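PDB 5Z87: EmGH1 from Erythrobacter marinus, which probably hydrolyses beta-glucosides, as a marine bacterial member of glycoside hydrolase family 3. Local coordinates for residues T230-F235 with P263-A268; V418-E423 with I597-Y602; G623-T628 with F662-S667; V706-I711 with K723-F728. One frame throughout, in Å; residues are numbered along the deposited sequence.

Contact 1 of 4, residues T230-F235 with P263-A268; sequences TSVKHF and PPFRAA. With EDO (1,2-ethanediol), chain K.
Lys233, whose backbone C lies 3.6 Å from CZ of Phe265, has a firmly gripped ammonium group. Its NZ is hydrogen-bonded to O of Phe178 and to O2 of a bound dithiothreitol, probably from the crystallisation liquor, with a weak, long ion pair to Glu130. His234 reaches the same dithiothreitol oxygen through NE2, and its ND1 is bonded to Asp183. The peptide bond between Lys233 and His234 is cis. CG of Lys233 sits 3.6 Å above the plane of the His234 ring, over its centre.

The contact with the helix itself is apolar. Phe265 reaches across from the helix, its CG anti to the carbonyl carbon (chi1 -76°). The rim of its ring meets O of Val232, near the ring plane. Phe235 supplies the T-shaped partner, with its edge turned to one face of Phe265. CD1 of Phe235 is 3.5 Å from CD1 of Phe265, and the ring planes stand at 66°. Val232 uses both branches. CG2 touches CD1 of Phe265 at 3.9 Å, and CG1 touches CB of Ala268 at 3.9 Å.

The strand belongs to the parallel barrel sheet of the N-terminal TIM-barrel domain, and the helix packs against it, running nearly antiparallel. Helix and strand are therefore joined by ring and methyl packing, while the polar ends of Lys233 and His234 are committed to the ligand pocket.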
# COMPACT_ATOMS: atom_id res chain seq x y z
N THR A 230 -30.58 -1.21 9.73
CA THR A 230 -29.16 -0.95 9.52
C THR A 230 -28.87 -0.81 8.03
O THR A 230 -29.48 -1.49 7.20
CB THR A 230 -28.30 -2.08 10.08
OG1 THR A 230 -28.74 -3.34 9.54
CG2 THR A 230 -28.40 -2.15 11.59
N SER A 231 -27.92 0.06 7.69
CA SER A 231 -27.33 0.12 6.35
C SER A 231 -25.82 -0.10 6.51
O SER A 231 -25.06 0.84 6.72
CB SER A 231 -27.63 1.46 5.66
OG SER A 231 -28.94 1.90 5.95
N VAL A 232 -25.38 -1.35 6.38
CA VAL A 232 -23.97 -1.65 6.61
C VAL A 232 -23.13 -1.01 5.51
O VAL A 232 -23.51 -1.01 4.33
CB VAL A 232 -23.76 -3.17 6.69
CG1 VAL A 232 -24.43 -3.71 7.95
CG2 VAL A 232 -24.36 -3.85 5.46
N LYS A 233 -22.01 -0.41 5.91
CA LYS A 233 -21.20 0.40 5.01
C LYS A 233 -19.73 0.16 5.33
O LYS A 233 -19.41 -0.37 6.40
CB LYS A 233 -21.58 1.88 5.15
CG LYS A 233 -21.32 2.44 6.54
CD LYS A 233 -21.71 3.89 6.65
CE LYS A 233 -21.10 4.52 7.91
NZ LYS A 233 -21.72 5.85 8.27
N HIS A 234 -18.82 0.50 4.40
CA HIS A 234 -19.09 0.98 3.05
C HIS A 234 -18.66 -0.05 2.01
O HIS A 234 -17.48 -0.35 1.91
CB HIS A 234 -18.37 2.30 2.80
CG HIS A 234 -18.53 3.31 3.89
ND1 HIS A 234 -17.91 3.19 5.12
CD2 HIS A 234 -19.22 4.48 3.93
CE1 HIS A 234 -18.21 4.23 5.87
NE2 HIS A 234 -19.00 5.04 5.17
N PHE A 235 -19.62 -0.55 1.23
CA PHE A 235 -19.46 -1.70 0.34
C PHE A 235 -18.67 -1.31 -0.91
O PHE A 235 -19.17 -0.53 -1.73
CB PHE A 235 -20.85 -2.19 -0.07
CG PHE A 235 -20.91 -3.61 -0.51
CD1 PHE A 235 -20.50 -4.64 0.33
CD2 PHE A 235 -21.44 -3.93 -1.75
CE1 PHE A 235 -20.59 -5.96 -0.07
CE2 PHE A 235 -21.53 -5.26 -2.17
CZ PHE A 235 -21.12 -6.28 -1.33
N PRO A 263 -16.34 -10.74 4.40
CA PRO A 263 -16.97 -11.65 5.40
C PRO A 263 -17.89 -10.92 6.38
O PRO A 263 -18.95 -11.46 6.74
CB PRO A 263 -15.78 -12.30 6.10
CG PRO A 263 -14.72 -12.34 5.02
CD PRO A 263 -14.90 -11.07 4.23
N PRO A 264 -17.54 -9.72 6.85
CA PRO A 264 -18.51 -9.02 7.72
C PRO A 264 -19.78 -8.61 7.00
O PRO A 264 -20.87 -8.70 7.58
CB PRO A 264 -17.72 -7.81 8.25
CG PRO A 264 -16.54 -7.68 7.35
CD PRO A 264 -16.22 -9.06 6.89
N PHE A 265 -19.67 -8.15 5.76
CA PHE A 265 -20.86 -7.86 4.97
C PHE A 265 -21.67 -9.12 4.73
O PHE A 265 -22.90 -9.13 4.88
CB PHE A 265 -20.47 -7.23 3.63
CG PHE A 265 -20.06 -5.78 3.72
CD1 PHE A 265 -21.03 -4.78 3.76
CD2 PHE A 265 -18.72 -5.42 3.74
CE1 PHE A 265 -20.65 -3.44 3.84
CE2 PHE A 265 -18.34 -4.09 3.82
CZ PHE A 265 -19.30 -3.10 3.87
N ARG A 266 -21.00 -10.22 4.38
CA ARG A 266 -21.73 -11.46 4.12
C ARG A 266 -22.49 -11.90 5.36
O ARG A 266 -23.65 -12.32 5.26
CB ARG A 266 -20.78 -12.56 3.66
CG ARG A 266 -21.52 -13.84 3.27
CD ARG A 266 -20.56 -14.91 2.77
NE ARG A 266 -21.27 -16.14 2.41
CZ ARG A 266 -21.29 -16.68 1.20
NH1 ARG A 266 -20.62 -16.12 0.20
NH2 ARG A 266 -21.97 -17.80 0.99
N ALA A 267 -21.86 -11.81 6.54
CA ALA A 267 -22.54 -12.20 7.77
C ALA A 267 -23.68 -11.25 8.11
O ALA A 267 -24.77 -11.70 8.49
CB ALA A 267 -21.54 -12.27 8.91
N ALA A 268 -23.45 -9.94 7.99
CA ALA A 268 -24.50 -8.96 8.23
C ALA A 268 -25.71 -9.20 7.32
O ALA A 268 -26.86 -9.09 7.76
CB ALA A 268 -23.96 -7.55 8.01
C1 EDO K . -21.04 -17.74 -3.17
O1 EDO K . -20.28 -18.19 -4.30
C2 EDO K . -22.04 -18.83 -2.81
O2 EDO K . -21.49 -19.70 -1.81

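Contact 2 of 4, residues V418-E423 with I597-Y602; sequences VLLQNE and ILDAFY
Leu419 and Leu598 cross at an angle, CD1 of Leu419 lying 3.6 Å from CD2 of Leu598. CG of Leu419 is anti to its backbone N (chi1 -176°), and the branch beyond it also reaches O of Ile597.

Leu420 leans across two partners. Its CD1 touches CG2 of Ile597 at 3.8 Å, and its CG rests 3.8 Å from CB of Asp599. Gln421 takes the less usual first torsion, with CG between the backbone N and the carbonyl carbon (chi1 55°). The extended chain then runs side by side with Ile597, and CD of Gln421 comes 3.6 Å from CD1 of Ile597. The amide itself is fixed elsewhere: OE1 bonds to Tyr660, and NE2 to the carbonyls of Ala591 and Cys594. OD1 of Asp599 is bonded to His581.

The backbones pair antiparallel. Val418 and Asp599 form a hydrogen-bonded pair, N of Asp599 reaching O of Val418 at 2.7 Å. The register then slips by one residue, a beta bulge. N of Leu420 bonds to O of Ile597 at 2.9 Å, and N of Ile597 bonds to O of Gln421 at 3.0 Å. Both leucine and glutamine thus face the same isoleucine.

Strand 418-422 is an outermost strand of a mixed six-stranded sheet in the family 3 C-terminal domain. It is antiparallel to strand 596-601, which runs parallel to strand 574-580 on its other side. Helix 607-615 packs on Leu598, and helix 146-150 on Phe601.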
# COMPACT_ATOMS: atom_id res chain seq x y z
N VAL A 418 -7.66 -0.42 27.49
CA VAL A 418 -6.57 -1.38 27.32
C VAL A 418 -5.40 -0.95 28.19
O VAL A 418 -4.96 0.21 28.12
CB VAL A 418 -6.13 -1.48 25.85
CG1 VAL A 418 -4.94 -2.46 25.71
CG2 VAL A 418 -7.30 -1.86 24.94
N LEU A 419 -4.89 -1.88 28.99
CA LEU A 419 -3.62 -1.70 29.70
C LEU A 419 -2.51 -2.10 28.74
O LEU A 419 -2.26 -3.29 28.53
CB LEU A 419 -3.60 -2.54 30.98
CG LEU A 419 -2.35 -2.36 31.86
CD1 LEU A 419 -2.13 -0.88 32.19
CD2 LEU A 419 -2.42 -3.20 33.16
N LEU A 420 -1.83 -1.11 28.16
CA LEU A 420 -0.80 -1.38 27.16
C LEU A 420 0.49 -1.89 27.80
O LEU A 420 1.09 -2.86 27.32
CB LEU A 420 -0.50 -0.13 26.33
CG LEU A 420 -1.54 0.37 25.33
CD1 LEU A 420 -1.01 1.59 24.62
CD2 LEU A 420 -1.91 -0.71 24.33
N GLN A 421 0.95 -1.22 28.86
CA GLN A 421 2.14 -1.65 29.59
C GLN A 421 2.05 -1.17 31.03
O GLN A 421 1.45 -0.13 31.33
CB GLN A 421 3.43 -1.13 28.94
CG GLN A 421 3.49 0.37 28.76
CD GLN A 421 4.54 0.76 27.74
OE1 GLN A 421 4.50 0.32 26.60
NE2 GLN A 421 5.49 1.59 28.16
N ASN A 422 2.66 -1.94 31.93
CA ASN A 422 2.61 -1.66 33.35
C ASN A 422 3.97 -2.00 33.97
O ASN A 422 4.07 -2.81 34.89
CB ASN A 422 1.49 -2.45 34.02
CG ASN A 422 1.12 -1.88 35.38
OD1 ASN A 422 1.43 -0.73 35.69
ND2 ASN A 422 0.46 -2.69 36.20
N GLU A 423 5.03 -1.38 33.45
CA GLU A 423 6.39 -1.73 33.87
C GLU A 423 6.58 -1.45 35.37
O GLU A 423 6.35 -0.32 35.83
CB GLU A 423 7.40 -0.93 33.04
CG GLU A 423 7.83 -1.61 31.74
CD GLU A 423 8.50 -0.64 30.77
OE1 GLU A 423 9.26 0.24 31.25
OE2 GLU A 423 8.27 -0.76 29.55
N ILE A 597 0.73 2.70 30.69
CA ILE A 597 -0.06 3.37 29.67
C ILE A 597 -1.41 2.67 29.55
O ILE A 597 -1.47 1.45 29.37
CB ILE A 597 0.65 3.39 28.30
CG1 ILE A 597 2.04 4.00 28.43
CG2 ILE A 597 -0.18 4.18 27.29
CD1 ILE A 597 2.85 3.90 27.18
N LEU A 598 -2.48 3.45 29.68
CA LEU A 598 -3.83 3.01 29.36
C LEU A 598 -4.18 3.53 27.97
O LEU A 598 -3.85 4.67 27.63
CB LEU A 598 -4.85 3.55 30.37
CG LEU A 598 -4.76 2.99 31.78
CD1 LEU A 598 -5.87 3.55 32.65
CD2 LEU A 598 -4.86 1.48 31.72
N ASP A 599 -4.83 2.70 27.16
CA ASP A 599 -5.31 3.14 25.86
C ASP A 599 -6.83 3.14 25.90
O ASP A 599 -7.46 2.08 25.95
CB ASP A 599 -4.79 2.25 24.73
CG ASP A 599 -4.82 2.96 23.38
OD1 ASP A 599 -5.65 3.89 23.20
OD2 ASP A 599 -4.00 2.60 22.50
N ALA A 600 -7.42 4.33 25.88
CA ALA A 600 -8.86 4.46 26.04
C ALA A 600 -9.57 4.76 24.73
O ALA A 600 -10.81 4.77 24.70
CB ALA A 600 -9.20 5.55 27.07
N PHE A 601 -8.82 4.99 23.66
CA PHE A 601 -9.38 5.44 22.40
C PHE A 601 -10.32 6.62 22.66
O PHE A 601 -9.85 7.68 23.10
CB PHE A 601 -10.03 4.24 21.68
CG PHE A 601 -9.02 3.38 20.94
CD1 PHE A 601 -8.57 3.75 19.68
CD2 PHE A 601 -8.44 2.27 21.55
CE1 PHE A 601 -7.62 3.00 19.00
CE2 PHE A 601 -7.48 1.51 20.88
CZ PHE A 601 -7.08 1.87 19.60
N TYR A 602 -11.61 6.48 22.40
CA TYR A 602 -12.58 7.48 22.86
C TYR A 602 -13.54 6.73 23.75
O TYR A 602 -14.29 5.87 23.26
CB TYR A 602 -13.32 8.15 21.70
CG TYR A 602 -12.48 9.11 20.90
CD1 TYR A 602 -11.60 9.99 21.53
CD2 TYR A 602 -12.54 9.13 19.51
CE1 TYR A 602 -10.83 10.88 20.80
CE2 TYR A 602 -11.78 10.02 18.78
CZ TYR A 602 -10.92 10.90 19.43
OH TYR A 602 -10.15 11.78 18.70

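Contact 3 of 4, residues G623-T628 with F662-S667; sequences GKLPVT and FGHGLS
Phe662, Leu625 and Lys624 carry this contact. The Phe662 ring is turned with its edge to O of Pro626, which lies near the ring plane, 3.2 Å from CE1 of Phe662. O of Leu625 stands over one face, toward the rim. CG of Phe662 is anti to the backbone N (chi1 173°), which sends the ring along the backbone of Leu625 and Pro626.

Leu625 is held by its backbone. Its N bonds to O of His664 at 2.9 Å, and its O accepts N of Gly663 at 2.8 Å. CD1 of Leu625 comes up at the edge of the His664 ring.

Lys624 bends at its second torsion (chi2 -76°) and folds over the glycines. CD of Lys624 passes 3.2 Å from O of Gly663, and NZ of Lys624 bonds to O of Gly665 at 2.9 Å. NZ also makes a salt bridge to Asp705 and a bond to O of Pro772. An alanine here would probably leave the Gly665 carbonyl without this donor and Asp705 without its mate. CA of Gly665 gives a CA-H...O contact to O of Gly623, an approach made possible by the lack of a side chain.

Water 1 joins O of Gly623 to O of Leu666. The two segments form an antiparallel pairing of irregular loops in the family 3 C-terminal domain, lying between its mixed sheet and the fibronectin type III-like domain.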
# COMPACT_ATOMS: atom_id res chain seq x y z
N GLY A 623 -9.38 -4.75 28.39
CA GLY A 623 -9.41 -4.51 26.96
C GLY A 623 -8.23 -5.14 26.25
O GLY A 623 -7.15 -5.33 26.82
N LYS A 624 -8.44 -5.49 24.98
CA LYS A 624 -7.41 -6.03 24.10
C LYS A 624 -7.38 -5.23 22.81
O LYS A 624 -8.42 -4.75 22.35
CB LYS A 624 -7.66 -7.51 23.78
CG LYS A 624 -7.75 -8.43 25.00
CD LYS A 624 -6.36 -8.69 25.57
CE LYS A 624 -6.33 -9.96 26.39
NZ LYS A 624 -4.96 -10.24 26.90
N LEU A 625 -6.20 -5.08 22.23
CA LEU A 625 -6.08 -4.31 20.99
C LEU A 625 -6.78 -5.04 19.84
O LEU A 625 -6.56 -6.24 19.65
CB LEU A 625 -4.62 -4.06 20.65
CG LEU A 625 -4.00 -2.94 21.49
CD1 LEU A 625 -2.51 -2.84 21.22
CD2 LEU A 625 -4.70 -1.60 21.21
N PRO A 626 -7.65 -4.36 19.08
CA PRO A 626 -8.26 -4.99 17.89
C PRO A 626 -7.52 -4.67 16.60
O PRO A 626 -8.02 -5.04 15.52
CB PRO A 626 -9.65 -4.36 17.89
CG PRO A 626 -9.37 -2.92 18.36
CD PRO A 626 -8.24 -3.04 19.37
N VAL A 627 -6.38 -3.99 16.70
CA VAL A 627 -5.48 -3.72 15.58
C VAL A 627 -4.07 -4.06 16.04
O VAL A 627 -3.80 -4.18 17.24
CB VAL A 627 -5.54 -2.25 15.13
CG1 VAL A 627 -6.84 -1.94 14.43
CG2 VAL A 627 -5.32 -1.33 16.34
N THR A 628 -3.17 -4.18 15.08
CA THR A 628 -1.74 -4.20 15.36
C THR A 628 -1.25 -2.76 15.43
O THR A 628 -1.68 -1.92 14.63
CB THR A 628 -0.98 -4.98 14.29
OG1 THR A 628 -1.33 -6.36 14.36
CG2 THR A 628 0.54 -4.85 14.48
N PHE A 662 -1.59 -7.44 17.61
CA PHE A 662 -3.03 -7.65 17.65
C PHE A 662 -3.41 -8.55 18.83
O PHE A 662 -2.77 -9.58 19.07
CB PHE A 662 -3.53 -8.27 16.34
CG PHE A 662 -4.99 -8.68 16.37
CD1 PHE A 662 -5.98 -7.77 16.01
CD2 PHE A 662 -5.37 -9.95 16.77
CE1 PHE A 662 -7.32 -8.13 16.05
CE2 PHE A 662 -6.70 -10.31 16.80
CZ PHE A 662 -7.68 -9.40 16.44
N GLY A 663 -4.46 -8.16 19.55
CA GLY A 663 -4.94 -8.92 20.69
C GLY A 663 -4.23 -8.66 22.01
O GLY A 663 -4.53 -9.34 22.99
N HIS A 664 -3.30 -7.70 22.05
CA HIS A 664 -2.50 -7.43 23.24
C HIS A 664 -3.28 -6.63 24.27
O HIS A 664 -3.92 -5.63 23.93
CB HIS A 664 -1.25 -6.66 22.84
CG HIS A 664 -0.48 -6.09 23.99
ND1 HIS A 664 0.40 -6.84 24.73
CD2 HIS A 664 -0.43 -4.84 24.50
CE1 HIS A 664 0.95 -6.08 25.67
NE2 HIS A 664 0.46 -4.86 25.55
N GLY A 665 -3.21 -7.06 25.52
CA GLY A 665 -3.75 -6.28 26.63
C GLY A 665 -3.36 -6.91 27.95
O GLY A 665 -3.43 -8.13 28.10
N LEU A 666 -2.94 -6.10 28.92
CA LEU A 666 -2.44 -6.63 30.18
C LEU A 666 -3.55 -6.65 31.24
O LEU A 666 -4.73 -6.40 30.96
CB LEU A 666 -1.22 -5.83 30.64
CG LEU A 666 -0.05 -5.76 29.65
CD1 LEU A 666 1.12 -4.99 30.25
CD2 LEU A 666 0.38 -7.16 29.24
N SER A 667 -3.17 -6.97 32.47
CA SER A 667 -4.12 -7.10 33.56
C SER A 667 -3.40 -6.80 34.86
O SER A 667 -2.16 -6.85 34.94
CB SER A 667 -4.75 -8.49 33.59
OG SER A 667 -5.60 -8.65 34.72
O HOH W 1 -6.08 -4.56 29.24
O HOH W 2 -1.65 -9.74 25.98
O HOH W 3 0.67 -8.36 15.33

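Contact 4 of 4, residues V706-I711 with K723-F728; sequences VVQLYI and KEMRGF
Val706 lies side by side with Phe728, CG1 of the valine 4.0 Å from CB of the phenylalanine. O of Val707 takes a CA-H...O contact from Phe728.

Gln708 crosses Met725, its CB 3.8 Å from CE of Met725. The glutamine chain is extended, and its OE1 accepts the hydroxyl of Tyr710 in the carbonyl plane, OH to OE1 being 2.6 Å. Its NE2 bonds to O of Gly663.

Leu709 faces two residues, Arg726 and Gly727, in a classic beta bulge. N of Leu709 bonds to O of Gly727 at 2.9 Å, while O of Leu709 accepts N of Arg726 at 3.0 Å and, weakly, N of Gly727.

Tyr710 has CG anti to its carbonyl carbon (chi1 -58°), which sets the ring across Met725, CD2 near its N and CA and CE2 near its CB. The OH of Tyr710 comes 3.6 Å from CE of Met725, so this methyl touches both members of the Tyr710-Gln708 pair. A phenylalanine in its place would probably leave OE1 of Gln708 without this donor and its amide less firmly set.

Ile711 pairs with Glu724 through backbone bonds in both directions. Its CG1 packs 3.7 Å from CG of Arg726.

Strand 703-713 runs between strand 764-771 and the outermost strand 724-733, antiparallel to both, in the fibronectin type III-like domain. Leu709 packs on strand 738-745. Met725 and Phe728 rest on helix 201-216, where this domain meets the N-terminal one.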
# COMPACT_ATOMS: atom_id res chain seq x y z
N VAL A 706 -9.06 -12.33 27.51
CA VAL A 706 -9.68 -12.76 26.26
C VAL A 706 -8.85 -13.91 25.70
O VAL A 706 -7.75 -13.70 25.19
CB VAL A 706 -9.80 -11.61 25.26
CG1 VAL A 706 -10.48 -12.10 24.00
CG2 VAL A 706 -10.59 -10.45 25.88
N VAL A 707 -9.39 -15.12 25.81
CA VAL A 707 -8.79 -16.31 25.21
C VAL A 707 -8.98 -16.25 23.70
O VAL A 707 -10.11 -16.06 23.22
CB VAL A 707 -9.42 -17.56 25.82
CG1 VAL A 707 -8.98 -18.82 25.12
CG2 VAL A 707 -9.10 -17.63 27.31
N GLN A 708 -7.90 -16.43 22.94
CA GLN A 708 -7.92 -16.19 21.49
C GLN A 708 -7.49 -17.43 20.72
O GLN A 708 -6.44 -18.03 21.02
CB GLN A 708 -7.03 -14.99 21.14
CG GLN A 708 -7.48 -13.71 21.81
CD GLN A 708 -6.48 -12.56 21.72
OE1 GLN A 708 -5.76 -12.40 20.73
NE2 GLN A 708 -6.43 -11.77 22.78
N LEU A 709 -8.28 -17.80 19.72
CA LEU A 709 -8.03 -18.97 18.88
C LEU A 709 -7.67 -18.52 17.45
O LEU A 709 -8.31 -17.63 16.90
CB LEU A 709 -9.25 -19.89 18.86
CG LEU A 709 -9.10 -21.27 18.20
CD1 LEU A 709 -8.35 -22.23 19.11
CD2 LEU A 709 -10.46 -21.84 17.86
N TYR A 710 -6.64 -19.15 16.87
CA TYR A 710 -6.16 -18.84 15.53
C TYR A 710 -5.88 -20.14 14.80
O TYR A 710 -5.65 -21.19 15.42
CB TYR A 710 -4.87 -18.01 15.54
CG TYR A 710 -4.93 -16.70 16.26
CD1 TYR A 710 -4.84 -16.63 17.65
CD2 TYR A 710 -5.03 -15.49 15.56
CE1 TYR A 710 -4.88 -15.39 18.33
CE2 TYR A 710 -5.06 -14.26 16.21
CZ TYR A 710 -4.99 -14.22 17.60
OH TYR A 710 -5.03 -13.01 18.26
N ILE A 711 -5.86 -20.08 13.47
CA ILE A 711 -5.48 -21.23 12.67
C ILE A 711 -4.50 -20.81 11.58
O ILE A 711 -4.42 -19.64 11.20
CB ILE A 711 -6.69 -21.94 12.02
CG1 ILE A 711 -7.32 -21.05 10.96
CG2 ILE A 711 -7.72 -22.36 13.09
CD1 ILE A 711 -7.90 -21.80 9.80
N LYS A 723 -1.40 -16.80 10.23
CA LYS A 723 -2.37 -17.10 11.27
C LYS A 723 -3.61 -16.24 11.04
O LYS A 723 -3.51 -15.12 10.54
CB LYS A 723 -1.81 -16.86 12.67
CG LYS A 723 -1.25 -15.48 12.87
CD LYS A 723 -0.73 -15.31 14.28
CE LYS A 723 0.55 -16.07 14.49
NZ LYS A 723 1.54 -15.19 15.21
N GLU A 724 -4.76 -16.79 11.41
CA GLU A 724 -6.07 -16.18 11.17
C GLU A 724 -6.95 -16.44 12.38
O GLU A 724 -7.23 -17.60 12.69
CB GLU A 724 -6.76 -16.77 9.94
CG GLU A 724 -5.82 -17.31 8.89
CD GLU A 724 -6.53 -17.71 7.62
OE1 GLU A 724 -6.20 -18.78 7.07
OE2 GLU A 724 -7.41 -16.94 7.18
N MET A 725 -7.41 -15.37 13.04
CA MET A 725 -8.29 -15.56 14.19
C MET A 725 -9.60 -16.22 13.76
O MET A 725 -10.21 -15.83 12.76
CB MET A 725 -8.58 -14.22 14.87
CG MET A 725 -9.69 -14.33 15.90
SD MET A 725 -9.84 -12.85 16.93
CE MET A 725 -8.64 -13.21 18.22
N ARG A 726 -10.00 -17.24 14.51
CA ARG A 726 -11.25 -17.95 14.27
C ARG A 726 -12.15 -18.02 15.49
O ARG A 726 -13.28 -18.50 15.36
CB ARG A 726 -10.97 -19.38 13.76
CG ARG A 726 -10.38 -19.43 12.35
CD ARG A 726 -11.38 -18.84 11.37
NE ARG A 726 -10.96 -18.89 9.97
CZ ARG A 726 -10.37 -17.88 9.34
NH1 ARG A 726 -10.09 -16.76 9.99
NH2 ARG A 726 -10.04 -18.00 8.05
N GLY A 727 -11.71 -17.55 16.66
CA GLY A 727 -12.56 -17.50 17.83
C GLY A 727 -11.95 -16.67 18.94
O GLY A 727 -10.73 -16.44 18.98
N PHE A 728 -12.81 -16.21 19.85
CA PHE A 728 -12.34 -15.60 21.09
C PHE A 728 -13.41 -15.73 22.16
O PHE A 728 -14.60 -15.88 21.86
CB PHE A 728 -11.94 -14.13 20.90
CG PHE A 728 -13.09 -13.21 20.58
CD1 PHE A 728 -13.98 -12.81 21.57
CD2 PHE A 728 -13.26 -12.73 19.29
CE1 PHE A 728 -15.03 -11.95 21.27
CE2 PHE A 728 -14.31 -11.87 18.99
CZ PHE A 728 -15.20 -11.48 19.99

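How the contacts relate
Contacts 2, 3 and 4 form a chain of touching neighbours. Contacts 2 and 3 have centres about 9 Å apart, and NE2 of His664 makes a probable hydrogen bond to O of Leu420 at 2.7 Å. Contacts 3 and 4, centres about 13 Å apart, join two domains; NE2 of Gln708 lies 3.1 Å from O of Gly663, also a probable hydrogen bond, and Phe662 packs on Tyr710. Contact 1 stands apart, its centre about 30 Å from that of contact 2. It alone holds residues of the dithiothreitol pocket. Helix 201-216 touches both contact 1 and contact 4, whose nearest atoms are about 8 Å apart.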